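Transcriptional regulator, MarR family (Listeria monocytogenes str. 4b, PDB 2QWW) probably binds DNA as a dimeric winged helix-turn-helix repressor of the MarR family, controlling transcription of its target genes. Local coordinates at residues L37-Q42 against E108-R113; L44-V49 against D77-L82; N48-Y51 against G55-V58. One frame throughout, in Å; residues are numbered along the deposited sequence.

Contact 1. Residues L37-Q42 against E108-R113; sequences LGLTIQ and EDLSKR
At the Schellman motif that ends helix 8-37, Leu37 turns its side chain onto helix 105-115, whose Leu110 and Arg113 receive it. The chain leaves the helix at Gly38, with a positive phi of 81°, and Leu39 follows before Thr40 caps the start of helix 41-52. Leu37 buries the largest share of the contact, 103 of 223 Å². Leu37 CD2 sits over the centre of one face of the Arg113 guanidinium, 3.4 Å from Arg113 CZ, and also lies 3.7 Å from Arg113 CB. The arginine chain is bent at chi3 (54°), which folds the flat group back over that methyl. CD1 of Leu37 instead faces the helix backbone, 3.8 Å from Leu110 O. On the Leu110 side chain the two branches part company: Leu110 CD2 meets Leu37 CD2 at 4.1 Å, while Leu110 CD1 meets Leu39 CD1 at 4.2 Å, the side chains of Leu39 and Leu110 crossing at about a right angle. No hydrogen bond joins the segments. The contact is thus held by dispersion between methyls and by an apolar group laid on a guanidinium face, an approach that does not use the N-H groups of Arg113, which point along the plane of the group.

Contact 2. Residues L44-V49 against D77-L82; sequences LAMINV and DGLISL
With CG anti to the backbone N (chi1 178°), Met46, a selenomethionine, reaches out from helix 41-52 to Leu79 on helix 69-81, while Ile47 takes chi1 -67° and chi2 -77°, a bend that carries its CD1 to the same leucine. One methyl receives both. Leu79 CD1 lies 3.6 Å from Met46 SE and equally 3.6 Å from Met46 CG, so it rests alongside the CG-SE bond instead of against the terminal methyl. From the Ile47 side the same Leu79 CD1 is met by Ile47 CD1 at 3.8 Å, and Leu79 CD2 adds a second approach to Ile47 CD1 at 4.0 Å. Both side chains cross that of Leu79 at a slant, and across these segments only side chains touch. In the winged helix-turn-helix fold of MarR proteins, helix 69-81 is by its place probably the recognition helix, and Leu79 packs it against helix 41-52. Val85, in the strand that follows, also packs on Leu79, while Leu65 and Ile67 touch Met46. Near the end of helix 69-81, Asp77 O accepts from both Ser81 N and Ser81 OG; the hydroxyl, Ser81 OG, stands 3.0 Å from Asp77 O, above the carbonyl plane.

Contact 3. Residues N48-Y51 against G55-V58; sequences NVIY and GISV
Ile56 carries the one side chain of segment 55-58 that reaches segment 48-51, and it does so by two separate branches. The tighter touch is at its end: Ile56 CD1 lies 3.7 Å from Val49 CG1. An extended chain makes this possible, with CG1 anti to the backbone N (chi1 -171°) and CD1 carried on straight by chi2 of 176°. The other branch, Ile56 CG2, comes only to 4.2 Å from Ile50 CG1, a looser touch. Both helix residues are crossed at about a right angle, so each meeting is between single carbons and little length is shared. The two segments together bury 122 Å², and the nearest alpha carbons, CA of Ile50 and CA of Ile56, stand 6.5 Å apart.

Closeness and burial do not run together here: the tight touch is made by Val49, which is partly exposed, and the looser one by Ile50, which is buried. Leu61 touches Val49 and Ile50, and Leu101 and Leu103 of strand 100-103 also touch Ile50. Segment 55-58 is held laterally by backbone bonds from Gly55 and Ile56 to Leu101, and Ser57 OG caps the next helix at Asp60 N. A short, weakly bonded strand that follows one helix, pairs with a strand of the wing hairpin and leads straight into the next helix is consistent with the winged helix-turn-helix domain of MarR regulators.

All three contacts use helix 41-52 or the turn leading into it. Contacts 2 and 3 are buried and wholly aliphatic apart from the selenium, and their segments overlap at Asn48 and Val49: one ties the helix to helix 69-81, the other to the short strand 56-57. Contact 1 is only partly buried and adds a charged group, the guanidinium of an exposed arginine, to its leucines. No hydrogen bond crosses any of the three contacts internally, but a probable one, Ser111 OG to Asn48 OD1 at 2.7 Å, connects contact 1 with the other two, beside packing of Leu39 on Leu44.

Contact 1. Residues L37-Q42 against E108-R113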
# COMPACT_ATOMS: atom_id res chain seq x y z
N LEU A 37 5.86 1.28 -17.97
CA LEU A 37 5.03 2.40 -18.41
C LEU A 37 5.81 3.71 -18.45
O LEU A 37 5.28 4.74 -18.85
CB LEU A 37 3.81 2.54 -17.50
CG LEU A 37 2.90 1.30 -17.46
CD1 LEU A 37 1.85 1.44 -16.39
CD2 LEU A 37 2.26 1.07 -18.79
N GLY A 38 7.08 3.65 -18.03
CA GLY A 38 7.98 4.80 -18.00
C GLY A 38 7.81 5.73 -16.80
O GLY A 38 8.44 6.77 -16.76
N LEU A 39 7.00 5.33 -15.82
CA LEU A 39 6.66 6.19 -14.70
C LEU A 39 7.01 5.60 -13.37
O LEU A 39 7.15 4.40 -13.24
CB LEU A 39 5.16 6.43 -14.72
CG LEU A 39 4.57 7.02 -16.01
CD1 LEU A 39 3.07 6.99 -15.96
CD2 LEU A 39 5.06 8.42 -16.21
N THR A 40 7.13 6.48 -12.38
CA THR A 40 7.38 6.08 -11.03
C THR A 40 6.01 5.76 -10.43
O THR A 40 4.97 6.14 -10.97
CB THR A 40 7.98 7.20 -10.22
OG1 THR A 40 7.03 8.27 -10.12
CG2 THR A 40 9.27 7.72 -10.87
N ILE A 41 6.04 5.04 -9.32
CA ILE A 41 4.84 4.67 -8.57
C ILE A 41 4.06 5.89 -8.10
O ILE A 41 2.84 5.87 -8.05
CB ILE A 41 5.25 3.73 -7.38
CG1 ILE A 41 5.58 2.34 -7.91
CG2 ILE A 41 4.18 3.64 -6.29
CD1 ILE A 41 4.41 1.59 -8.54
N GLN A 42 4.78 6.96 -7.76
CA GLN A 42 4.19 8.22 -7.32
C GLN A 42 3.52 8.92 -8.52
O GLN A 42 2.42 9.46 -8.40
CB GLN A 42 5.24 9.13 -6.66
CG GLN A 42 6.12 8.46 -5.60
CD GLN A 42 7.42 7.84 -6.15
OE1 GLN A 42 7.64 6.63 -6.02
NE2 GLN A 42 8.28 8.66 -6.77
N GLU A 108 -4.95 8.51 -19.87
CA GLU A 108 -5.99 7.51 -19.58
C GLU A 108 -5.47 6.10 -19.90
O GLU A 108 -5.60 5.17 -19.09
CB GLU A 108 -7.30 7.82 -20.36
CG GLU A 108 -8.03 9.10 -19.91
CD GLU A 108 -9.21 9.52 -20.80
OE1 GLU A 108 -9.53 8.80 -21.78
OE2 GLU A 108 -9.82 10.59 -20.53
N ASP A 109 -4.84 5.97 -21.07
CA ASP A 109 -4.27 4.71 -21.55
C ASP A 109 -3.29 4.08 -20.56
O ASP A 109 -3.41 2.88 -20.28
CB ASP A 109 -3.57 4.91 -22.89
CG ASP A 109 -4.53 5.36 -23.99
OD1 ASP A 109 -5.76 5.28 -23.78
OD2 ASP A 109 -4.04 5.79 -25.07
N LEU A 110 -2.34 4.87 -20.05
CA LEU A 110 -1.36 4.37 -19.07
C LEU A 110 -1.97 4.12 -17.70
O LEU A 110 -1.51 3.22 -16.97
CB LEU A 110 -0.18 5.34 -18.91
CG LEU A 110 0.59 5.68 -20.18
CD1 LEU A 110 1.67 6.71 -19.87
CD2 LEU A 110 1.19 4.44 -20.80
N SER A 111 -2.95 4.93 -17.30
CA SER A 111 -3.66 4.70 -16.05
C SER A 111 -4.24 3.28 -16.12
O SER A 111 -4.00 2.45 -15.25
CB SER A 111 -4.80 5.70 -15.86
OG SER A 111 -5.39 5.52 -14.59
N LYS A 112 -4.94 3.00 -17.21
CA LYS A 112 -5.54 1.69 -17.47
C LYS A 112 -4.52 0.53 -17.42
O LYS A 112 -4.77 -0.51 -16.80
CB LYS A 112 -6.27 1.70 -18.82
CG LYS A 112 -7.55 2.54 -18.80
CD LYS A 112 -8.05 2.86 -20.19
CE LYS A 112 -9.31 3.72 -20.14
NZ LYS A 112 -9.74 4.14 -21.51
N ARG A 113 -3.36 0.73 -18.03
CA ARG A 113 -2.31 -0.29 -18.00
C ARG A 113 -1.71 -0.43 -16.60
O ARG A 113 -1.17 -1.48 -16.24
CB ARG A 113 -1.24 0.02 -19.05
CG ARG A 113 -1.74 -0.09 -20.50
CD ARG A 113 -0.64 0.25 -21.50
NE ARG A 113 0.54 -0.58 -21.25
CZ ARG A 113 1.75 -0.38 -21.77
NH1 ARG A 113 1.99 0.64 -22.59
NH2 ARG A 113 2.74 -1.21 -21.44

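Contact 2. Residues L44-V49 against D77-L82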
# COMPACT_ATOMS: atom_id res chain seq x y z
N LEU A 44 2.29 7.44 -11.15
CA LEU A 44 1.08 6.66 -11.41
C LEU A 44 0.01 6.89 -10.37
O LEU A 44 -1.15 6.93 -10.70
CB LEU A 44 1.39 5.18 -11.48
CG LEU A 44 2.13 4.74 -12.72
CD1 LEU A 44 2.64 3.35 -12.52
CD2 LEU A 44 1.21 4.84 -13.94
N ALA A 45 0.39 7.05 -9.11
CA ALA A 45 -0.59 7.34 -8.07
C ALA A 45 -1.34 8.63 -8.42
O ALA A 45 -2.57 8.70 -8.32
CB ALA A 45 0.08 7.46 -6.73
N MSE A 46 -0.58 9.64 -8.85
CA MSE A 46 -1.14 10.93 -9.27
C MSE A 46 -2.07 10.77 -10.46
O MSE A 46 -3.18 11.29 -10.46
CB MSE A 46 -0.00 11.89 -9.61
CG MSE A 46 -0.40 13.29 -10.12
SE MSE A 46 1.08 14.64 -10.11
CE MSE A 46 1.44 14.66 -8.27
N ILE A 47 -1.59 10.04 -11.47
CA ILE A 47 -2.36 9.78 -12.69
C ILE A 47 -3.69 9.15 -12.34
O ILE A 47 -4.72 9.55 -12.86
CB ILE A 47 -1.61 8.82 -13.64
CG1 ILE A 47 -0.36 9.47 -14.21
CG2 ILE A 47 -2.51 8.39 -14.81
CD1 ILE A 47 -0.59 10.47 -15.32
N ASN A 48 -3.66 8.19 -11.42
CA ASN A 48 -4.85 7.46 -11.00
C ASN A 48 -5.86 8.32 -10.22
O ASN A 48 -7.07 8.18 -10.42
CB ASN A 48 -4.43 6.21 -10.22
CG ASN A 48 -3.73 5.17 -11.13
OD1 ASN A 48 -4.07 5.03 -12.31
ND2 ASN A 48 -2.76 4.44 -10.57
N VAL A 49 -5.37 9.21 -9.37
CA VAL A 49 -6.22 10.16 -8.67
C VAL A 49 -6.88 11.08 -9.69
O VAL A 49 -8.08 11.30 -9.64
CB VAL A 49 -5.43 11.02 -7.69
CG1 VAL A 49 -6.27 12.18 -7.19
CG2 VAL A 49 -4.89 10.18 -6.51
N ASP A 77 4.07 19.34 -13.20
CA ASP A 77 4.67 19.92 -14.41
C ASP A 77 5.30 18.81 -15.27
O ASP A 77 5.23 18.87 -16.49
CB ASP A 77 5.68 21.03 -14.09
CG ASP A 77 5.75 22.08 -15.19
OD1 ASP A 77 5.64 21.72 -16.39
OD2 ASP A 77 5.90 23.28 -14.87
N GLY A 78 5.87 17.80 -14.63
CA GLY A 78 6.42 16.64 -15.32
C GLY A 78 5.36 15.88 -16.12
O GLY A 78 5.58 15.55 -17.28
N LEU A 79 4.21 15.61 -15.51
CA LEU A 79 3.13 14.93 -16.20
C LEU A 79 2.56 15.77 -17.31
O LEU A 79 2.04 15.22 -18.26
CB LEU A 79 2.01 14.52 -15.26
CG LEU A 79 2.35 13.51 -14.17
CD1 LEU A 79 1.09 13.24 -13.40
CD2 LEU A 79 2.91 12.24 -14.75
N ILE A 80 2.64 17.09 -17.19
CA ILE A 80 2.23 17.98 -18.29
C ILE A 80 3.27 17.94 -19.42
O ILE A 80 2.92 17.94 -20.62
CB ILE A 80 2.03 19.45 -17.83
CG1 ILE A 80 0.82 19.55 -16.91
CG2 ILE A 80 1.81 20.38 -19.03
CD1 ILE A 80 0.70 20.85 -16.19
N SER A 81 4.56 17.92 -19.05
CA SER A 81 5.64 17.83 -20.06
C SER A 81 5.48 16.57 -20.90
O SER A 81 5.64 16.62 -22.11
CB SER A 81 7.04 17.85 -19.44
OG SER A 81 7.28 19.03 -18.68
N LEU A 82 5.15 15.45 -20.25
CA LEU A 82 4.94 14.16 -20.93
C LEU A 82 3.61 14.00 -21.67
O LEU A 82 3.33 12.92 -22.20
CB LEU A 82 5.06 13.03 -19.91
CG LEU A 82 6.42 12.89 -19.23
CD1 LEU A 82 6.33 11.82 -18.19
CD2 LEU A 82 7.51 12.57 -20.26

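Contact 3. Residues N48-Y51 against G55-V58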
# COMPACT_ATOMS: atom_id res chain seq x y z
N ASN A 48 -3.66 8.19 -11.42
CA ASN A 48 -4.85 7.46 -11.00
C ASN A 48 -5.86 8.32 -10.22
O ASN A 48 -7.07 8.18 -10.42
CB ASN A 48 -4.43 6.21 -10.22
CG ASN A 48 -3.73 5.17 -11.13
OD1 ASN A 48 -4.07 5.03 -12.31
ND2 ASN A 48 -2.76 4.44 -10.57
N VAL A 49 -5.37 9.21 -9.37
CA VAL A 49 -6.22 10.16 -8.67
C VAL A 49 -6.88 11.08 -9.69
O VAL A 49 -8.08 11.30 -9.64
CB VAL A 49 -5.43 11.02 -7.69
CG1 VAL A 49 -6.27 12.18 -7.19
CG2 VAL A 49 -4.89 10.18 -6.51
N ILE A 50 -6.11 11.59 -10.64
CA ILE A 50 -6.64 12.52 -11.64
C ILE A 50 -7.68 11.83 -12.54
O ILE A 50 -8.61 12.48 -13.05
CB ILE A 50 -5.50 13.17 -12.48
CG1 ILE A 50 -4.58 14.00 -11.59
CG2 ILE A 50 -6.06 14.09 -13.54
CD1 ILE A 50 -3.34 14.54 -12.30
N TYR A 51 -7.51 10.54 -12.76
CA TYR A 51 -8.43 9.79 -13.59
C TYR A 51 -9.81 9.69 -12.94
O TYR A 51 -10.83 9.85 -13.61
CB TYR A 51 -7.89 8.37 -13.84
CG TYR A 51 -8.71 7.55 -14.81
CD1 TYR A 51 -8.98 8.01 -16.10
CD2 TYR A 51 -9.17 6.29 -14.46
CE1 TYR A 51 -9.71 7.26 -17.00
CE2 TYR A 51 -9.91 5.52 -15.35
CZ TYR A 51 -10.17 6.01 -16.63
OH TYR A 51 -10.89 5.25 -17.52
N GLY A 55 -10.70 17.41 -13.05
CA GLY A 55 -10.93 18.75 -12.58
C GLY A 55 -10.45 18.91 -11.15
O GLY A 55 -10.71 19.94 -10.55
N ILE A 56 -9.78 17.90 -10.59
CA ILE A 56 -9.24 18.02 -9.23
C ILE A 56 -8.21 19.15 -9.21
O ILE A 56 -7.58 19.43 -10.23
CB ILE A 56 -8.60 16.69 -8.72
CG1 ILE A 56 -8.25 16.79 -7.24
CG2 ILE A 56 -7.37 16.29 -9.54
CD1 ILE A 56 -7.73 15.53 -6.64
N SER A 57 -8.05 19.80 -8.05
CA SER A 57 -7.10 20.88 -7.91
C SER A 57 -5.76 20.35 -7.43
O SER A 57 -5.69 19.34 -6.71
CB SER A 57 -7.60 21.93 -6.93
OG SER A 57 -7.53 21.47 -5.59
N VAL A 58 -4.69 21.04 -7.80
CA VAL A 58 -3.35 20.65 -7.36
C VAL A 58 -3.31 20.68 -5.83
O VAL A 58 -2.72 19.81 -5.23
CB VAL A 58 -2.24 21.53 -8.00
CG1 VAL A 58 -0.89 21.20 -7.43
CG2 VAL A 58 -2.20 21.35 -9.51